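Local coordinates for protein Thiosulfate:glutathione sulfurtransferase (Homo sapiens, PDB 6BEV) that transfers the sulfane sulfur of thiosulfate to glutathione through a cysteine persulfide, making S-sulfanylglutathione, a central intermediate of hydrogen sulfide metabolism, at residues S70-M74 and E86-L90; G105-T109 and A120-A124; A54-P58 and Y127-L131. All coordinates share one frame; numbering follows the deposited sequence.

Interaction 1 of 3, residues S70-M74 and E86-L90; sequences SALQM and EKPKL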
loop_
_atom_site.group_PDB
_atom_site.type_symbol
_atom_site.label_atom_id
_atom_site.label_comp_id
_atom_site.label_asym_id
_atom_site.label_seq_id
_atom_site.Cartn_x
_atom_site.Cartn_y
_atom_site.Cartn_z
ATOM N N SER A 70 -0.126 -5.202 -13.025
ATOM C CA SER A 70 1.113 -5.579 -13.683
ATOM C C SER A 70 2.248 -5.731 -12.681
ATOM O O SER A 70 3.082 -6.632 -12.823
ATOM C CB SER A 70 1.453 -4.590 -14.795
ATOM O OG SER A 70 1.770 -3.322 -14.275
ATOM N N ALA A 71 2.293 -4.877 -11.651
ATOM C CA ALA A 71 3.332 -5.009 -10.629
ATOM C C ALA A 71 3.240 -6.340 -9.892
ATOM O O ALA A 71 4.264 -6.957 -9.574
ATOM C CB ALA A 71 3.236 -3.852 -9.626
ATOM N N LEU A 72 2.029 -6.767 -9.548
ATOM C CA LEU A 72 1.870 -8.026 -8.835
ATOM C C LEU A 72 2.041 -9.230 -9.748
ATOM O O LEU A 72 2.315 -10.325 -9.252
ATOM C CB LEU A 72 0.518 -8.065 -8.117
ATOM C CG LEU A 72 0.343 -6.999 -7.041
ATOM C CD1 LEU A 72 -1.062 -7.078 -6.452
ATOM C CD2 LEU A 72 1.389 -7.121 -5.931
ATOM N N GLN A 73 1.904 -9.055 -11.059
ATOM C CA GLN A 73 2.078 -10.157 -12.001
ATOM C C GLN A 73 3.504 -10.289 -12.499
ATOM O O GLN A 73 3.884 -11.377 -12.956
ATOM C CB GLN A 73 1.162 -9.968 -13.217
ATOM C CG GLN A 73 -0.321 -10.020 -12.915
ATOM C CD GLN A 73 -0.899 -11.427 -12.885
ATOM O OE1 GLN A 73 -0.177 -12.438 -12.806
ATOM N NE2 GLN A 73 -2.213 -11.506 -12.953
ATOM N N MET A 74 4.298 -9.226 -12.475
ATOM C CA MET A 74 5.592 -9.277 -13.132
ATOM C C MET A 74 6.598 -10.053 -12.291
ATOM O O MET A 74 6.433 -10.255 -11.087
ATOM C CB MET A 74 6.105 -7.871 -13.463
ATOM C CG MET A 74 6.444 -7.007 -12.257
ATOM S SD MET A 74 7.167 -5.397 -12.661
ATOM C CE MET A 74 5.781 -4.487 -13.427
ATOM N N GLU A 86 11.746 -4.701 -3.224
ATOM C CA GLU A 86 11.497 -6.123 -3.423
ATOM C C GLU A 86 10.001 -6.392 -3.591
ATOM O O GLU A 86 9.166 -5.837 -2.874
ATOM C CB GLU A 86 12.045 -6.915 -2.235
ATOM C CG GLU A 86 12.002 -8.428 -2.405
ATOM C CD GLU A 86 12.749 -9.167 -1.299
ATOM O OE1 GLU A 86 13.972 -8.955 -1.143
ATOM O OE2 GLU A 86 12.113 -9.965 -0.580
ATOM N N LYS A 87 9.667 -7.261 -4.533
ATOM C CA LYS A 87 8.275 -7.617 -4.765
ATOM C C LYS A 87 7.706 -8.291 -3.519
ATOM O O LYS A 87 8.355 -9.167 -2.945
ATOM C CB LYS A 87 8.171 -8.576 -5.954
ATOM C CG LYS A 87 6.740 -8.855 -6.394
ATOM C CD LYS A 87 6.641 -9.873 -7.516
ATOM C CE LYS A 87 5.201 -10.037 -7.931
ATOM N NZ LYS A 87 5.021 -11.122 -8.922
ATOM N N PRO A 88 6.508 -7.931 -3.077
ATOM C CA PRO A 88 5.898 -8.654 -1.964
ATOM C C PRO A 88 5.612 -10.098 -2.338
ATOM O O PRO A 88 5.454 -10.450 -3.503
ATOM C CB PRO A 88 4.593 -7.892 -1.722
ATOM C CG PRO A 88 4.291 -7.223 -3.005
ATOM C CD PRO A 88 5.619 -6.891 -3.613
ATOM N N LYS A 89 5.496 -10.935 -1.315
ATOM C CA LYS A 89 5.186 -12.352 -1.461
ATOM C C LYS A 89 3.761 -12.605 -0.989
ATOM O O LYS A 89 3.227 -11.862 -0.165
ATOM C CB LYS A 89 6.168 -13.195 -0.644
ATOM C CG LYS A 89 7.624 -12.980 -1.053
ATOM C CD LYS A 89 8.612 -13.711 -0.150
ATOM C CE LYS A 89 8.562 -13.223 1.297
ATOM N NZ LYS A 89 8.701 -11.731 1.482
ATOM N N LEU A 90 3.137 -13.654 -1.543
ATOM C CA LEU A 90 1.730 -13.907 -1.252
ATOM C C LEU A 90 1.502 -14.149 0.226
ATOM O O LEU A 90 0.410 -13.879 0.738
ATOM C CB LEU A 90 1.218 -15.115 -2.034
ATOM C CG LEU A 90 0.575 -14.811 -3.384
ATOM C CD1 LEU A 90 1.607 -14.307 -4.361
ATOM C CD2 LEU A 90 -0.133 -16.053 -3.925
#

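Interaction 2 of 3, residues G105-T109 and A120-A124; sequences GLQAT and ARNYA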
loop_
_atom_site.group_PDB
_atom_site.type_symbol
_atom_site.label_atom_id
_atom_site.label_comp_id
_atom_site.label_asym_id
_atom_site.label_seq_id
_atom_site.Cartn_x
_atom_site.Cartn_y
_atom_site.Cartn_z
ATOM N N GLY A 105 -7.416 3.057 -2.710
ATOM C CA GLY A 105 -6.847 2.091 -1.785
ATOM C C GLY A 105 -7.704 0.848 -1.646
ATOM O O GLY A 105 -7.197 -0.277 -1.617
ATOM N N LEU A 106 -9.024 1.027 -1.610
ATOM C CA LEU A 106 -9.933 -0.116 -1.582
ATOM C C LEU A 106 -9.821 -0.941 -2.866
ATOM O O LEU A 106 -9.704 -2.175 -2.825
ATOM C CB LEU A 106 -11.364 0.386 -1.401
ATOM C CG LEU A 106 -12.443 -0.701 -1.396
ATOM C CD1 LEU A 106 -12.221 -1.735 -0.294
ATOM C CD2 LEU A 106 -13.827 -0.078 -1.254
ATOM N N GLN A 107 -9.857 -0.271 -4.019
ATOM C CA GLN A 107 -9.707 -0.964 -5.289
ATOM C C GLN A 107 -8.408 -1.764 -5.322
ATOM O O GLN A 107 -8.386 -2.915 -5.777
ATOM C CB GLN A 107 -9.750 0.062 -6.424
ATOM C CG GLN A 107 -9.561 -0.527 -7.804
ATOM C CD GLN A 107 -9.326 0.522 -8.875
ATOM O OE1 GLN A 107 -9.360 1.722 -8.616
ATOM N NE2 GLN A 107 -9.062 0.067 -10.085
ATOM N N ALA A 108 -7.306 -1.163 -4.867
ATOM C CA ALA A 108 -6.016 -1.842 -4.877
ATOM C C ALA A 108 -6.020 -3.038 -3.941
ATOM O O ALA A 108 -5.477 -4.096 -4.283
ATOM C CB ALA A 108 -4.927 -0.849 -4.467
ATOM N N THR A 109 -6.629 -2.892 -2.761
ATOM C CA THR A 109 -6.645 -3.982 -1.794
ATOM C C THR A 109 -7.420 -5.167 -2.343
ATOM O O THR A 109 -6.983 -6.319 -2.245
ATOM C CB THR A 109 -7.248 -3.499 -0.479
ATOM O OG1 THR A 109 -6.445 -2.430 0.048
ATOM C CG2 THR A 109 -7.277 -4.605 0.540
ATOM N N ALA A 120 -3.118 -8.307 2.127
ATOM C CA ALA A 120 -3.461 -6.973 1.656
ATOM C C ALA A 120 -4.558 -6.365 2.518
ATOM O O ALA A 120 -5.575 -7.004 2.796
ATOM C CB ALA A 120 -3.918 -7.046 0.202
ATOM N N ARG A 121 -4.347 -5.118 2.925
ATOM C CA ARG A 121 -5.295 -4.377 3.741
ATOM C C ARG A 121 -5.357 -2.932 3.259
ATOM O O ARG A 121 -4.357 -2.384 2.811
ATOM C CB ARG A 121 -4.862 -4.379 5.230
ATOM C CG ARG A 121 -4.527 -5.780 5.760
ATOM C CD ARG A 121 -4.025 -5.777 7.187
ATOM N NE ARG A 121 -5.092 -5.403 8.098
ATOM C CZ ARG A 121 -4.914 -5.106 9.380
ATOM N NH1 ARG A 121 -3.698 -5.129 9.898
ATOM N NH2 ARG A 121 -5.949 -4.753 10.127
ATOM N N ASN A 122 -6.527 -2.297 3.411
ATOM C CA ASN A 122 -6.743 -0.909 3.003
ATOM C C ASN A 122 -6.679 -0.022 4.235
ATOM O O ASN A 122 -7.423 -0.249 5.194
ATOM C CB ASN A 122 -8.124 -0.763 2.357
ATOM C CG ASN A 122 -8.399 0.645 1.847
ATOM O OD1 ASN A 122 -7.496 1.373 1.411
ATOM N ND2 ASN A 122 -9.672 1.032 1.893
ATOM N N TYR A 123 -5.827 1.003 4.192
ATOM C CA TYR A 123 -5.880 2.052 5.207
ATOM C C TYR A 123 -6.987 3.028 4.781
ATOM O O TYR A 123 -6.761 4.014 4.079
ATOM C CB TYR A 123 -4.516 2.707 5.396
ATOM C CG TYR A 123 -4.587 3.945 6.262
ATOM C CD1 TYR A 123 -5.429 3.993 7.359
ATOM C CD2 TYR A 123 -3.852 5.081 5.958
ATOM C CE1 TYR A 123 -5.541 5.145 8.126
ATOM C CE2 TYR A 123 -3.948 6.224 6.723
ATOM C CZ TYR A 123 -4.801 6.259 7.802
ATOM O OH TYR A 123 -4.914 7.416 8.533
ATOM N N ALA A 124 -8.214 2.718 5.217
ATOM C CA ALA A 124 -9.397 3.434 4.733
ATOM C C ALA A 124 -9.388 4.910 5.113
ATOM O O ALA A 124 -9.882 5.746 4.347
ATOM C CB ALA A 124 -10.663 2.751 5.245
#

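Interaction 3 of 3, residues A54-P58 and Y127-L131; sequences AGTIP and YREWL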
loop_
_atom_site.group_PDB
_atom_site.type_symbol
_atom_site.label_atom_id
_atom_site.label_comp_id
_atom_site.label_asym_id
_atom_site.label_seq_id
_atom_site.Cartn_x
_atom_site.Cartn_y
_atom_site.Cartn_z
ATOM N N ALA A 54 4.451 14.496 -4.552
ATOM C CA ALA A 54 4.213 15.713 -3.794
ATOM C C ALA A 54 4.127 15.470 -2.299
ATOM O O ALA A 54 4.012 16.425 -1.530
ATOM C CB ALA A 54 2.933 16.377 -4.273
ATOM N N GLY A 55 4.172 14.224 -1.878
ATOM C CA GLY A 55 4.127 13.899 -0.479
ATOM C C GLY A 55 3.338 12.634 -0.296
ATOM O O GLY A 55 2.317 12.430 -0.955
ATOM N N THR A 56 3.799 11.799 0.620
ATOM C CA THR A 56 3.184 10.507 0.871
ATOM C C THR A 56 3.341 10.185 2.351
ATOM O O THR A 56 3.900 10.967 3.124
ATOM C CB THR A 56 3.811 9.441 -0.043
ATOM O OG1 THR A 56 3.069 8.224 0.045
ATOM C CG2 THR A 56 5.273 9.148 0.330
ATOM N N ILE A 57 2.802 9.045 2.752
ATOM C CA ILE A 57 3.075 8.543 4.097
ATOM C C ILE A 57 4.522 8.070 4.137
ATOM O O ILE A 57 4.951 7.311 3.242
ATOM C CB ILE A 57 2.100 7.419 4.465
ATOM C CG1 ILE A 57 0.652 7.944 4.427
ATOM C CG2 ILE A 57 2.431 6.839 5.819
ATOM C CD1 ILE A 57 -0.433 6.936 4.770
ATOM N N PRO A 58 5.309 8.498 5.123
ATOM C CA PRO A 58 6.727 8.130 5.148
ATOM C C PRO A 58 6.920 6.637 4.967
ATOM O O PRO A 58 6.241 5.825 5.601
ATOM C CB PRO A 58 7.175 8.607 6.532
ATOM C CG PRO A 58 6.336 9.822 6.769
ATOM C CD PRO A 58 4.976 9.437 6.209
ATOM N N TYR A 127 -4.653 9.075 3.134
ATOM C CA TYR A 127 -3.643 10.114 3.342
ATOM C C TYR A 127 -4.226 11.380 3.968
ATOM O O TYR A 127 -3.558 12.032 4.773
ATOM C CB TYR A 127 -2.927 10.390 2.017
ATOM C CG TYR A 127 -1.784 11.380 2.030
ATOM C CD1 TYR A 127 -0.678 11.232 2.867
ATOM C CD2 TYR A 127 -1.789 12.447 1.141
ATOM C CE1 TYR A 127 0.372 12.153 2.832
ATOM C CE2 TYR A 127 -0.751 13.347 1.094
ATOM C CZ TYR A 127 0.334 13.196 1.930
ATOM O OH TYR A 127 1.353 14.119 1.873
ATOM N N ARG A 128 -5.460 11.754 3.629
ATOM C CA ARG A 128 -6.001 12.952 4.271
ATOM C C ARG A 128 -6.137 12.764 5.777
ATOM O O ARG A 128 -5.851 13.687 6.538
ATOM C CB ARG A 128 -7.323 13.390 3.651
ATOM C CG ARG A 128 -7.203 14.027 2.287
ATOM C CD ARG A 128 -8.583 14.286 1.725
ATOM N NE ARG A 128 -8.555 14.687 0.325
ATOM C CZ ARG A 128 -9.579 14.536 -0.504
ATOM N NH1 ARG A 128 -10.705 13.963 -0.086
ATOM N NH2 ARG A 128 -9.466 14.923 -1.767
ATOM N N GLU A 129 -6.552 11.569 6.236
ATOM C CA GLU A 129 -6.590 11.326 7.677
ATOM C C GLU A 129 -5.193 11.315 8.253
ATOM O O GLU A 129 -4.966 11.873 9.331
ATOM C CB GLU A 129 -7.292 10.019 8.038
ATOM C CG GLU A 129 -7.256 9.741 9.562
ATOM C CD GLU A 129 -7.935 8.445 9.939
ATOM O OE1 GLU A 129 -7.305 7.367 9.805
ATOM O OE2 GLU A 129 -9.108 8.500 10.367
ATOM N N TRP A 130 -4.249 10.688 7.551
ATOM C CA TRP A 130 -2.871 10.699 8.008
ATOM C C TRP A 130 -2.422 12.130 8.296
ATOM O O TRP A 130 -1.804 12.418 9.322
ATOM C CB TRP A 130 -1.996 10.060 6.933
ATOM C CG TRP A 130 -0.608 9.956 7.360
ATOM C CD1 TRP A 130 0.400 10.869 7.159
ATOM C CD2 TRP A 130 -0.048 8.896 8.108
ATOM N NE1 TRP A 130 1.550 10.425 7.745
ATOM C CE2 TRP A 130 1.303 9.220 8.343
ATOM C CE3 TRP A 130 -0.552 7.684 8.592
ATOM C CZ2 TRP A 130 2.164 8.364 9.018
ATOM C CZ3 TRP A 130 0.310 6.840 9.284
ATOM C CH2 TRP A 130 1.651 7.188 9.491
ATOM N N LEU A 131 -2.705 13.037 7.363
ATOM C CA LEU A 131 -2.300 14.429 7.522
ATOM C C LEU A 131 -3.056 15.117 8.653
ATOM O O LEU A 131 -2.497 15.984 9.332
ATOM C CB LEU A 131 -2.546 15.185 6.217
ATOM C CG LEU A 131 -1.642 14.815 5.042
ATOM C CD1 LEU A 131 -2.196 15.450 3.789
ATOM C CD2 LEU A 131 -0.205 15.249 5.283
HETATM O O HOH W 1 1.204 15.890 -0.362
HETATM O O HOH W 2 3.366 13.839 3.706
#

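Interaction 1 of 3, residues S70-M74 and E86-L90
Lys87 reaches across to the closing turn of helix 65-73 and places its ammonium group between two backbone carbonyls, those of Leu72 and Met74, meeting the C-terminal end of the helix with two hydrogen bonds. The bond from Lys87 NZ to Met74 O is 2.7 Å long and fairly straight on the acceptor side, with a C=O...N angle of 154°. The bond from Lys87 NZ to Leu72 O, at 2.8 Å, comes in differently: the nitrogen stands above the carbonyl plane, and the angle at the oxygen narrows to 121°. Both oxygens lie where the helix gives out, Met74 being the first residue to leave helical backbone angles, and the negative end of the helix dipole would probably add to the attraction for the ammonium charge. The lysine spans the distance because its chain is fully extended, starting with CG anti to the backbone N (chi1 -172°). Its CE lies 3.6 Å from Ala71 O. With an alanine in its place, the carbonyls of Leu72 and Met74 would probably lose their charged partner and a gap open along the missing chain's path.

Beside this tight grip the apolar packing is sparse. Leu72 and Pro88 cross at about a right angle, and Leu72 CD2 comes no closer than 4.1 Å to Pro88 CG. On the outer side the exposed Gln73 barely meets the loop, its side chain starting away from it, and the sulfur end of Met74 leads off from the lysine. Helix 76-83 packs nearby, with Phe79 against Ala71, Lys87 and Pro88, while Tyr117, from the loop between helix 103-114 and strand 120-122, also touches Lys87; residues 86-90 then lead on toward strand 95-98.

Interaction 2 of 3, residues G105-T109 and A120-A124
Gly105 passes directly beside the side chain of Asn122, whose CB points toward the helix and whose CG is anti to its own backbone N (chi1 -177°). The fit is close: a CB at position 105 would collide with the amide, so the absence of a side chain lets helix 103-114 lie near the strand. Gly105 also comes near the active-site Cys99, which carries the persulfide intermediate. Leu106 follows at the exposed margin, where its CB lies beside the Asn122 side chain. One turn further on, Thr109 points into the contact and supplies most of the helix's share of the buried surface. Its hydroxyl turns back to donate to Gly105 O, with 2.8 Å between Thr109 OG1 and that oxygen. The same carbonyl accepts from Thr109 N on the opposite face of its plane, so two donors grip it; the bond from OG1 also holds the hydroxyl's rotation. This leaves Thr109 CG2 facing the strand, 3.7 Å from Ala120 O. Thr109 OG1 itself lies 3.3 Å from Asn122 CB. Helix 105-109 and strand 120-122 run nearly antiparallel at 165°, their axes 7.4 Å apart, within the beta-alpha-beta crossover that begins with strand 95-98. Phe97 of that strand packs against Thr109 and Ala120, and helix 29-38 meets Arg121 on the other side of the sheet.

Interaction 3 of 3, residues A54-P58 and Y127-L131
Ile57 and Trp130 make the main apolar contact. Ile57 CG2 sits over one face of the indole in a CH-pi interaction, 3.6 Å from the centroid of the six-membered ring and 14° off its normal. That methyl is anti to the backbone N (chi1 -60°), which leaves CG1 beside that nitrogen, 3.8 Å from Trp130 CG; Ile57 CD1 lies near Trp130 CD2 and CE3. Pro58 CD adds to this at the pyrrole nitrogen, 3.9 Å from Trp130 NE1. Ile57 CG1 also meets Tyr127 CD1 at 3.9 Å, so the isoleucine touches both aromatic side chains. Backbone packing is close too: Gly55 passes the phenol with its C 3.3 Å from Tyr127 OH, where a CB would clash; its positive phi, just after a helix, also suits a residue without a side chain.

In this rhodanese-like domain, helix 126-133 follows the last strand of the parallel sheet, and the loop it meets connects helix 49-53 to strand 61-62. The backbone of Tyr127 hydrogen-bonds to that of the active-site Cys99, so the contact borders the catalytic loop.

The polar contacts run through water. One water donates to Thr56 O at 3.0 Å and pairs with Tyr127 OH at 2.7 Å; a second pairs with the same hydroxyl and gives a weak bond to Ala54 O. Both lie at the edge of the tyrosine ring and in its plane.

Overall arrangement
Followed from the N terminus, the chain first enters interaction 3 at residues 54-58, a loop beyond helix 49-53, and returns to it only at 127-131. The long loop so closed holds the other two contacts, which come in series. Interaction 1 closes a short excursion containing helix 76-83, fixing the end of helix 65-73 to the approach to strand 95-98. Interaction 2 then closes the turn from helix 103-114 to strand 120-122. Interactions 1 and 3 lie on opposite sides of the chain's centre, their centres about 23 Å apart. Interactions 2 and 3 touch: Tyr123 OH probably hydrogen-bonds to Glu129 OE1, joining segment 120-124 to the final helix.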